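Local coordinates for DltD domain-containing protein (Beauveria bassiana, PDB 7D78) that is a thioesterase of the alpha/beta hydrolase type that probably acts as a polyketide cyclase, closing its substrate into a medium-ring lactone, at residues A[69-72]-A[73-77]; A[171-174]-A[175-179]; A[238-241]-A[242-246]; A[304-307]-A[308-312]. One frame throughout, in Å; residues are numbered along the deposited sequence.

Interaction 1 of 4, residues A[69-72]-A[73-77]; sequences PDIA and ETFQS
Glu-73 lies back along the turn before it: its CG sits 3.1 Å from Pro-69 O, the same carbonyl oxygen that accepts the Glu-73 backbone N-H at 2.9 Å. CG stands beside the backbone N (chi1 -63°) and the chain then runs out extended, which carries the carboxylate to the outer side of the helix, a fitting place for a charge. Asp-70 OD1 is 4.6 Å from Glu-73 OE2, a like-charge pair that probably costs a little. Ala-72 serves chiefly through its backbone, its O receiving the N-H of Gln-76 at 2.8 Å, while its single methyl lets the helix lie close against the sheet. On the inner side Ile-71 and Phe-75, one turn apart, point the same way. The CG2 methyl of Ile-71 rests over the Phe-75 ring face toward its rim, 3.6 Å from CE2, in a CH-pi contact 27° off the ring normal. With a serine in place of Phe-75 the ring under that methyl is gone, which would probably leave a gap beside Ile-54 and Met-56. Helix 68-77 forms the crossover of a beta-alpha-beta unit between strands 51-57 and 81-86: Ala-72 reaches Thr-82 and Ile-84, Phe-75 meets Trp-131 edge-to-face, and helix 305-319 packs alongside through Val-309.

Interaction 2 of 4, residues A[171-174]-A[175-179]; sequences AFLQ and LIRDR
Leu-173 and Arg-177, one helical turn apart, lie across each other at a slant, the leucine over one face of the guanidinium group. Its CD2 methyl stands 3.3 Å above the guanidinium plane, off-centre, nearer the edge of the group, and comes within 3.4 Å of Arg-177 NH1; the other methyl, CD1, is 3.7 Å from NE. The leucine has CG anti to the backbone N (chi1 -176°), and Arg-177 stretches out from CG to NE, which brings its flat end to the leucine branch. Such a pairing suits a chain that is part hydrocarbon and part charge, since the flat face of the guanidinium tolerates an apolar neighbour. Shortening Leu-173 to an alanine removes both methyls, and the guanidinium end is then likely to be freer to turn, close to Arg-148 of the second subunit. Helix 168-183 belongs to the segment between strands 150-156 and 259-264, where alpha/beta hydrolases commonly insert their lid, and the sodium ion bound by Glu-166 and Lys-170 lies near its N-terminal end. Apolar residues fill the buried flank. Phe-172 CD1 meets Leu-175 CD1 at 4.2 Å, the methyl approaching the ring obliquely, and both side chains press on helix 238-244. The carboxylate of Asp-178 is hydrogen-bonded to Gln-237, Gln-182 and the N-H of Phe-189, while Arg-179 makes salt bridges to Asp-112 and Glu-108 of the second subunit.

Interaction 3 of 4, residues A[238-241]-A[242-246]; sequences TYQK and LAWWQ
Gln-240 lays its amide over one face of the Trp-244 indole. OE1 stands 3.0 Å above the ring plane, toward the rim, and comes to 3.1 Å from CE2, with amide and ring planes only 22° apart. The chain leaves with CG anti to the backbone N (chi1 177°) and bends at chi2, which brings the amide over the ring one turn further on. OE1 is not bonded to Trp-244 NE1; that N-H goes to Glu-108 of the second subunit, whose carboxylate also forms a salt bridge with Lys-241 NZ. On another side of the helix, Thr-238 CG2 lies beside Leu-242 CD1 at 4.1 Å, and Leu-242 CD1 also meets the edge of the Tyr-239 ring, 4.2 Å from Tyr-239 CD1. A branched leucine suits this buried place, between a threonine methyl and a ring edge. Behind these groups the first backbone bond is good (Leu-242 N to Thr-238 O, 2.9 Å), and later ones are longer or more bent, with Trp-244 N to Gln-240 O weak at 3.3 Å. Thr-238 OG1 is hydrogen-bonded to Ala-235 O and Ile-101 N at the start of the helix. Trp-245, where the chain leaves helical geometry, packs its ring on Phe-135 and Phe-162. A short helix here, between strands 150-156 and 259-264, is consistent with the lid region of an alpha/beta hydrolase, which in this protein also meets the second subunit.

Interaction 4 of 4, residues A[304-307]-A[308-312]; sequences GSVE and VVDAM
Val-308 and Gly-304 are joined at the first turn of the helix, Val-308 N giving its hydrogen to Gly-304 O at 3.0 Å. The backbone bonds continue regularly, that from Val-309 N to Ser-305 O being nearly straight at 171°. Gly-304 is the N-cap residue, and its positive phi (83°) calls for glycine, since a CB would press on the carbonyl O of the residue before. Methyl groups also pack against the carbonyl oxygens of the preceding turn: Val-308 CG2 lies 3.3 Å from Gly-304 O and Val-309 CG2 3.3 Å from Ser-305 O. In each valine this branch sits beside the backbone N, anti to the carbonyl carbon, which places it over that turn. The polar side chains bond to residues outside the two segments. Asp-310 runs beside Val-306, its OD2 4.1 Å from CG1, while OD1 accepts from Gln-78 NE2; Ser-305 OG is hydrogen-bonded to Gly-302 O, just ahead of the helix. Val-308 and Val-309 turn inward, onto Val-262 and helix 68-77 respectively. This is the opening of the C-terminal helix that follows the last strand, 286-291, of the alpha/beta hydrolase sheet, packed against that sheet beside its neighbouring helix.

In the fold
All four contacts are local turns of helices, but they fall into two pairs. Interactions 1 and 4 share one side of the chain, where Val-309 of 305-319 packs on Ile-71, Thr-74 and Phe-75 of 68-77; Ile-71 CD1 and Val-309 CG2 are 3.6 Å apart. Interactions 2 and 3 lie on the opposite side, linking two helices between strands 150-156 and 259-264, with Leu-175 CD1 resting on Gln-240 N at 3.6 Å. Interaction 4 is a surface contact and interaction 1 partly buried, with acids along their outer faces. Interactions 2 and 3 are buried, and some of their ends, among them Arg-179, Lys-241 and Trp-244, meet the second subunit.

Interaction 1 of 4, residues A[69-72]-A[73-77]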
loop_
_atom_site.group_PDB
_atom_site.type_symbol
_atom_site.label_atom_id
_atom_site.label_comp_id
_atom_site.label_asym_id
_atom_site.label_seq_id
_atom_site.Cartn_x
_atom_site.Cartn_y
_atom_site.Cartn_z
ATOM N N PRO A 69 -16.149 -12.453 20.673
ATOM C CA PRO A 69 -17.577 -12.692 20.941
ATOM C C PRO A 69 -18.017 -12.219 22.313
ATOM O O PRO A 69 -19.125 -11.684 22.448
ATOM C CB PRO A 69 -17.706 -14.210 20.784
ATOM C CG PRO A 69 -16.670 -14.539 19.754
ATOM C CD PRO A 69 -15.508 -13.654 20.101
ATOM N N ASP A 70 -17.167 -12.377 23.329
ATOM C CA ASP A 70 -17.511 -11.890 24.661
ATOM C C ASP A 70 -17.752 -10.386 24.656
ATOM O O ASP A 70 -18.703 -9.901 25.284
ATOM C CB ASP A 70 -16.407 -12.249 25.650
ATOM C CG ASP A 70 -16.307 -13.737 25.892
ATOM O OD1 ASP A 70 -17.336 -14.435 25.749
ATOM O OD2 ASP A 70 -15.201 -14.206 26.226
ATOM N N ILE A 71 -16.900 -9.631 23.957
ATOM C CA ILE A 71 -17.069 -8.181 23.867
ATOM C C ILE A 71 -18.334 -7.836 23.087
ATOM O O ILE A 71 -19.084 -6.926 23.468
ATOM C CB ILE A 71 -15.818 -7.541 23.229
ATOM C CG1 ILE A 71 -14.540 -8.050 23.897
ATOM C CG2 ILE A 71 -15.882 -6.014 23.280
ATOM C CD1 ILE A 71 -14.201 -7.339 25.179
ATOM N N ALA A 72 -18.596 -8.559 21.989
ATOM C CA ALA A 72 -19.762 -8.265 21.158
ATOM C C ALA A 72 -21.070 -8.492 21.910
ATOM O O ALA A 72 -22.040 -7.741 21.727
ATOM C CB ALA A 72 -19.739 -9.121 19.895
ATOM N N GLU A 73 -21.133 -9.553 22.721
ATOM C CA GLU A 73 -22.331 -9.803 23.521
ATOM C C GLU A 73 -22.613 -8.643 24.471
ATOM O O GLU A 73 -23.769 -8.236 24.638
ATOM C CB GLU A 73 -22.171 -11.106 24.307
ATOM C CG GLU A 73 -22.030 -12.337 23.426
ATOM C CD GLU A 73 -21.764 -13.603 24.227
ATOM O OE1 GLU A 73 -21.913 -13.569 25.467
ATOM O OE2 GLU A 73 -21.406 -14.631 23.616
ATOM N N THR A 74 -21.568 -8.098 25.102
ATOM C CA THR A 74 -21.746 -6.938 25.972
ATOM C C THR A 74 -22.211 -5.730 25.174
ATOM O O THR A 74 -23.143 -5.026 25.582
ATOM C CB THR A 74 -20.445 -6.619 26.714
ATOM O OG1 THR A 74 -20.094 -7.721 27.556
ATOM C CG2 THR A 74 -20.604 -5.365 27.580
ATOM N N PHE A 75 -21.568 -5.473 24.032
ATOM C CA PHE A 75 -21.999 -4.371 23.175
ATOM C C PHE A 75 -23.465 -4.531 22.797
ATOM O O PHE A 75 -24.254 -3.584 22.890
ATOM C CB PHE A 75 -21.130 -4.309 21.916
ATOM C CG PHE A 75 -19.749 -3.745 22.136
ATOM C CD1 PHE A 75 -19.446 -3.000 23.266
ATOM C CD2 PHE A 75 -18.749 -3.948 21.185
ATOM C CE1 PHE A 75 -18.174 -2.473 23.454
ATOM C CE2 PHE A 75 -17.469 -3.429 21.367
ATOM C CZ PHE A 75 -17.177 -2.693 22.498
ATOM N N GLN A 76 -23.852 -5.742 22.390
ATOM C CA GLN A 76 -25.236 -5.991 22.008
ATOM C C GLN A 76 -26.196 -5.741 23.168
ATOM O O GLN A 76 -27.278 -5.176 22.974
ATOM C CB GLN A 76 -25.376 -7.423 21.512
ATOM C CG GLN A 76 -26.768 -7.798 21.105
ATOM C CD GLN A 76 -26.880 -9.276 20.811
ATOM O OE1 GLN A 76 -26.361 -10.108 21.550
ATOM N NE2 GLN A 76 -27.545 -9.609 19.721
ATOM N N SER A 77 -25.827 -6.166 24.377
ATOM C CA SER A 77 -26.719 -5.979 25.516
ATOM C C SER A 77 -26.829 -4.519 25.925
ATOM O O SER A 77 -27.769 -4.161 26.640
ATOM C CB SER A 77 -26.248 -6.807 26.709
ATOM O OG SER A 77 -25.077 -6.257 27.270
#

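Interaction 2 of 4, residues A[171-174]-A[175-179]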
loop_
_atom_site.group_PDB
_atom_site.type_symbol
_atom_site.label_atom_id
_atom_site.label_comp_id
_atom_site.label_asym_id
_atom_site.label_seq_id
_atom_site.Cartn_x
_atom_site.Cartn_y
_atom_site.Cartn_z
ATOM N N ALA A 171 15.054 -10.550 5.193
ATOM C CA ALA A 171 13.635 -10.753 4.901
ATOM C C ALA A 171 13.283 -10.325 3.476
ATOM O O ALA A 171 12.524 -11.015 2.789
ATOM C CB ALA A 171 12.769 -9.991 5.904
ATOM N N PHE A 172 13.790 -9.169 3.029
ATOM C CA PHE A 172 13.549 -8.746 1.651
ATOM C C PHE A 172 14.069 -9.781 0.668
ATOM O O PHE A 172 13.415 -10.082 -0.336
ATOM C CB PHE A 172 14.220 -7.396 1.373
ATOM C CG PHE A 172 13.514 -6.211 1.990
ATOM C CD1 PHE A 172 12.313 -6.367 2.678
ATOM C CD2 PHE A 172 14.073 -4.938 1.897
ATOM C CE1 PHE A 172 11.661 -5.268 3.256
ATOM C CE2 PHE A 172 13.432 -3.838 2.464
ATOM C CZ PHE A 172 12.219 -4.005 3.149
ATOM N N LEU A 173 15.263 -10.320 0.926
ATOM C CA LEU A 173 15.817 -11.342 0.045
ATOM C C LEU A 173 14.915 -12.570 -0.001
ATOM O O LEU A 173 14.671 -13.134 -1.074
ATOM C CB LEU A 173 17.219 -11.721 0.515
ATOM C CG LEU A 173 17.958 -12.713 -0.375
ATOM C CD1 LEU A 173 18.021 -12.216 -1.833
ATOM C CD2 LEU A 173 19.352 -12.943 0.195
ATOM N N GLN A 174 14.410 -12.991 1.160
ATOM C CA GLN A 174 13.517 -14.145 1.223
ATOM C C GLN A 174 12.242 -13.892 0.434
ATOM O O GLN A 174 11.733 -14.786 -0.253
ATOM C CB GLN A 174 13.199 -14.449 2.693
ATOM C CG GLN A 174 12.583 -15.817 3.016
ATOM C CD GLN A 174 12.226 -15.934 4.504
ATOM O OE1 GLN A 174 12.415 -14.987 5.261
ATOM N NE2 GLN A 174 11.725 -17.097 4.923
ATOM N N LEU A 175 11.704 -12.679 0.542
ATOM C CA LEU A 175 10.533 -12.294 -0.238
ATOM C C LEU A 175 10.799 -12.421 -1.734
ATOM O O LEU A 175 9.990 -12.997 -2.470
ATOM C CB LEU A 175 10.124 -10.856 0.125
ATOM C CG LEU A 175 9.407 -10.704 1.470
ATOM C CD1 LEU A 175 9.293 -9.226 1.867
ATOM C CD2 LEU A 175 8.025 -11.358 1.388
ATOM N N ILE A 176 11.920 -11.869 -2.213
ATOM C CA ILE A 176 12.210 -11.946 -3.649
ATOM C C ILE A 176 12.337 -13.408 -4.085
ATOM O O ILE A 176 11.843 -13.809 -5.152
ATOM C CB ILE A 176 13.483 -11.149 -3.993
ATOM C CG1 ILE A 176 13.269 -9.652 -3.735
ATOM C CG2 ILE A 176 13.905 -11.427 -5.458
ATOM C CD1 ILE A 176 12.205 -9.021 -4.646
ATOM N N ARG A 177 12.990 -14.230 -3.260
ATOM C CA ARG A 177 13.139 -15.643 -3.601
ATOM C C ARG A 177 11.790 -16.363 -3.640
ATOM O O ARG A 177 11.565 -17.222 -4.504
ATOM C CB ARG A 177 14.118 -16.297 -2.627
ATOM C CG ARG A 177 15.517 -15.788 -2.904
ATOM C CD ARG A 177 16.525 -16.138 -1.843
ATOM N NE ARG A 177 17.873 -15.845 -2.322
ATOM C CZ ARG A 177 18.960 -15.918 -1.568
ATOM N NH1 ARG A 177 18.856 -16.255 -0.287
ATOM N NH2 ARG A 177 20.151 -15.645 -2.097
ATOM N N ASP A 178 10.863 -15.999 -2.748
ATOM C CA ASP A 178 9.523 -16.574 -2.830
ATOM C C ASP A 178 8.818 -16.172 -4.124
ATOM O O ASP A 178 8.102 -16.987 -4.727
ATOM C CB ASP A 178 8.681 -16.166 -1.621
ATOM C CG ASP A 178 7.239 -16.640 -1.742
ATOM O OD1 ASP A 178 7.019 -17.868 -1.843
ATOM O OD2 ASP A 178 6.318 -15.796 -1.740
ATOM N N ARG A 179 9.000 -14.923 -4.578
ATOM C CA ARG A 179 8.438 -14.545 -5.879
ATOM C C ARG A 179 9.012 -15.412 -6.994
ATOM O O ARG A 179 8.279 -15.896 -7.867
ATOM C CB ARG A 179 8.702 -13.068 -6.194
ATOM C CG ARG A 179 8.179 -12.059 -5.189
ATOM C CD ARG A 179 8.281 -10.652 -5.782
ATOM N NE ARG A 179 7.209 -10.431 -6.748
ATOM C CZ ARG A 179 6.055 -9.836 -6.448
ATOM N NH1 ARG A 179 5.846 -9.385 -5.214
ATOM N NH2 ARG A 179 5.122 -9.688 -7.379
#

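Interaction 3 of 4, residues A[238-241]-A[242-246]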
loop_
_atom_site.group_PDB
_atom_site.type_symbol
_atom_site.label_atom_id
_atom_site.label_comp_id
_atom_site.label_asym_id
_atom_site.label_seq_id
_atom_site.Cartn_x
_atom_site.Cartn_y
_atom_site.Cartn_z
ATOM N N THR A 238 2.919 -11.565 3.041
ATOM C CA THR A 238 2.432 -10.644 4.066
ATOM C C THR A 238 3.509 -9.627 4.395
ATOM O O THR A 238 3.234 -8.428 4.501
ATOM C CB THR A 238 2.042 -11.403 5.341
ATOM O OG1 THR A 238 0.977 -12.314 5.054
ATOM C CG2 THR A 238 1.624 -10.429 6.469
ATOM N N TYR A 239 4.752 -10.102 4.530
ATOM C CA TYR A 239 5.835 -9.217 4.932
ATOM C C TYR A 239 6.136 -8.169 3.866
ATOM O O TYR A 239 6.639 -7.089 4.190
ATOM C CB TYR A 239 7.074 -10.048 5.250
ATOM C CG TYR A 239 6.863 -11.012 6.401
ATOM C CD1 TYR A 239 6.010 -10.695 7.461
ATOM C CD2 TYR A 239 7.520 -12.236 6.429
ATOM C CE1 TYR A 239 5.821 -11.593 8.527
ATOM C CE2 TYR A 239 7.345 -13.127 7.474
ATOM C CZ TYR A 239 6.509 -12.805 8.520
ATOM O OH TYR A 239 6.358 -13.714 9.549
ATOM N N GLN A 240 5.863 -8.475 2.594
ATOM C CA GLN A 240 5.979 -7.455 1.555
ATOM C C GLN A 240 4.945 -6.350 1.761
ATOM O O GLN A 240 5.262 -5.157 1.655
ATOM C CB GLN A 240 5.822 -8.096 0.175
ATOM C CG GLN A 240 5.846 -7.100 -0.988
ATOM C CD GLN A 240 7.186 -6.401 -1.123
ATOM O OE1 GLN A 240 7.384 -5.280 -0.626
ATOM N NE2 GLN A 240 8.120 -7.063 -1.778
ATOM N N LYS A 241 3.698 -6.727 2.057
ATOM C CA LYS A 241 2.670 -5.728 2.334
ATOM C C LYS A 241 3.036 -4.890 3.553
ATOM O O LYS A 241 2.815 -3.675 3.571
ATOM C CB LYS A 241 1.317 -6.415 2.541
ATOM C CG LYS A 241 0.922 -7.405 1.434
ATOM C CD LYS A 241 1.023 -6.742 0.057
ATOM C CE LYS A 241 0.764 -7.730 -1.078
ATOM N NZ LYS A 241 0.846 -7.043 -2.418
ATOM N N LEU A 242 3.596 -5.524 4.584
ATOM C CA LEU A 242 3.987 -4.780 5.776
ATOM C C LEU A 242 5.172 -3.864 5.502
ATOM O O LEU A 242 5.319 -2.836 6.172
ATOM C CB LEU A 242 4.318 -5.741 6.923
ATOM C CG LEU A 242 3.174 -6.669 7.359
ATOM C CD1 LEU A 242 3.596 -7.476 8.574
ATOM C CD2 LEU A 242 1.912 -5.851 7.667
ATOM N N ALA A 243 6.024 -4.209 4.528
ATOM C CA ALA A 243 7.143 -3.329 4.203
ATOM C C ALA A 243 6.650 -2.011 3.624
ATOM O O ALA A 243 7.230 -0.954 3.891
ATOM C CB ALA A 243 8.091 -4.016 3.218
ATOM N N TRP A 244 5.596 -2.076 2.804
ATOM C CA TRP A 244 5.033 -0.898 2.155
ATOM C C TRP A 244 4.267 -0.019 3.138
ATOM O O TRP A 244 4.283 1.210 3.013
ATOM C CB TRP A 244 4.071 -1.318 1.043
ATOM C CG TRP A 244 4.596 -2.123 -0.145
ATOM C CD1 TRP A 244 3.906 -3.096 -0.823
ATOM C CD2 TRP A 244 5.860 -1.993 -0.816
ATOM N NE1 TRP A 244 4.659 -3.576 -1.861
ATOM C CE2 TRP A 244 5.859 -2.920 -1.883
ATOM C CE3 TRP A 244 6.984 -1.186 -0.627
ATOM C CZ2 TRP A 244 6.947 -3.067 -2.746
ATOM C CZ3 TRP A 244 8.055 -1.325 -1.483
ATOM C CH2 TRP A 244 8.033 -2.267 -2.529
ATOM N N TRP A 245 3.597 -0.637 4.111
ATOM C CA TRP A 245 2.658 0.054 4.983
ATOM C C TRP A 245 3.378 1.052 5.874
ATOM O O TRP A 245 4.357 0.708 6.544
ATOM C CB TRP A 245 1.926 -0.968 5.847
ATOM C CG TRP A 245 0.632 -0.528 6.460
ATOM C CD1 TRP A 245 -0.216 0.451 6.012
ATOM C CD2 TRP A 245 0.014 -1.093 7.624
ATOM N NE1 TRP A 245 -1.331 0.524 6.832
ATOM C CE2 TRP A 245 -1.206 -0.408 7.829
ATOM C CE3 TRP A 245 0.374 -2.120 8.513
ATOM C CZ2 TRP A 245 -2.068 -0.721 8.881
ATOM C CZ3 TRP A 245 -0.481 -2.430 9.551
ATOM C CH2 TRP A 245 -1.697 -1.737 9.723
ATOM N N GLN A 246 2.879 2.285 5.900
ATOM C CA GLN A 246 3.392 3.332 6.782
ATOM C C GLN A 246 2.245 3.852 7.644
ATOM O O GLN A 246 1.770 4.976 7.446
ATOM C CB GLN A 246 4.027 4.456 5.966
ATOM C CG GLN A 246 5.039 3.944 4.927
ATOM C CD GLN A 246 6.242 3.341 5.585
ATOM O OE1 GLN A 246 6.708 3.848 6.607
ATOM N NE2 GLN A 246 6.751 2.240 5.024
#

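Interaction 4 of 4, residues A[304-307]-A[308-312]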
loop_
_atom_site.group_PDB
_atom_site.type_symbol
_atom_site.label_atom_id
_atom_site.label_comp_id
_atom_site.label_asym_id
_atom_site.label_seq_id
_atom_site.Cartn_x
_atom_site.Cartn_y
_atom_site.Cartn_z
ATOM N N GLY A 304 -10.555 -5.635 35.733
ATOM C CA GLY A 304 -10.475 -4.398 34.995
ATOM C C GLY A 304 -11.131 -4.442 33.636
ATOM O O GLY A 304 -11.408 -3.382 33.063
ATOM N N SER A 305 -11.402 -5.635 33.107
ATOM C CA SER A 305 -11.884 -5.752 31.735
ATOM C C SER A 305 -13.314 -5.249 31.603
ATOM O O SER A 305 -13.661 -4.602 30.607
ATOM C CB SER A 305 -11.778 -7.204 31.270
ATOM O OG SER A 305 -12.612 -8.044 32.051
ATOM N N VAL A 306 -14.162 -5.534 32.594
ATOM C CA VAL A 306 -15.535 -5.050 32.534
ATOM C C VAL A 306 -15.547 -3.525 32.504
ATOM O O VAL A 306 -16.327 -2.904 31.768
ATOM C CB VAL A 306 -16.348 -5.622 33.710
ATOM C CG1 VAL A 306 -17.679 -4.908 33.840
ATOM C CG2 VAL A 306 -16.563 -7.120 33.512
ATOM N N GLU A 307 -14.638 -2.905 33.258
ATOM C CA GLU A 307 -14.551 -1.449 33.307
ATOM C C GLU A 307 -14.017 -0.877 31.997
ATOM O O GLU A 307 -14.407 0.224 31.587
ATOM C CB GLU A 307 -13.655 -1.033 34.472
ATOM C CG GLU A 307 -14.260 -1.250 35.865
ATOM C CD GLU A 307 -14.452 -2.720 36.231
ATOM O OE1 GLU A 307 -13.663 -3.580 35.771
ATOM O OE2 GLU A 307 -15.404 -3.011 36.987
ATOM N N VAL A 308 -13.100 -1.595 31.346
ATOM C CA VAL A 308 -12.557 -1.129 30.075
ATOM C C VAL A 308 -13.630 -1.173 28.992
ATOM O O VAL A 308 -13.791 -0.220 28.222
ATOM C CB VAL A 308 -11.317 -1.957 29.690
ATOM C CG1 VAL A 308 -10.970 -1.748 28.219
ATOM C CG2 VAL A 308 -10.142 -1.574 30.579
ATOM N N VAL A 309 -14.395 -2.268 28.927
ATOM C CA VAL A 309 -15.474 -2.354 27.947
ATOM C C VAL A 309 -16.519 -1.274 28.204
ATOM O O VAL A 309 -16.987 -0.611 27.270
ATOM C CB VAL A 309 -16.093 -3.761 27.948
ATOM C CG1 VAL A 309 -17.264 -3.824 26.979
ATOM C CG2 VAL A 309 -15.045 -4.781 27.574
ATOM N N ASP A 310 -16.892 -1.065 29.471
ATOM C CA ASP A 310 -17.842 0.000 29.784
ATOM C C ASP A 310 -17.309 1.358 29.345
ATOM O O ASP A 310 -18.073 2.214 28.877
ATOM C CB ASP A 310 -18.161 0.002 31.281
ATOM C CG ASP A 310 -19.225 -1.008 31.639
ATOM O OD1 ASP A 310 -19.865 -1.537 30.701
ATOM O OD2 ASP A 310 -19.423 -1.278 32.843
ATOM N N ALA A 311 -15.998 1.568 29.478
ATOM C CA ALA A 311 -15.405 2.821 29.033
ATOM C C ALA A 311 -15.544 3.004 27.527
ATOM O O ALA A 311 -15.711 4.135 27.049
ATOM C CB ALA A 311 -13.938 2.876 29.440
ATOM N N MET A 312 -15.485 1.907 26.768
ATOM C CA MET A 312 -15.649 1.995 25.319
ATOM C C MET A 312 -17.062 2.426 24.953
ATOM O O MET A 312 -17.251 3.370 24.181
ATOM C CB MET A 312 -15.317 0.653 24.668
ATOM C CG MET A 312 -13.888 0.205 24.864
ATOM S SD MET A 312 -13.626 -1.489 24.288
ATOM C CE MET A 312 -11.873 -1.573 24.477
#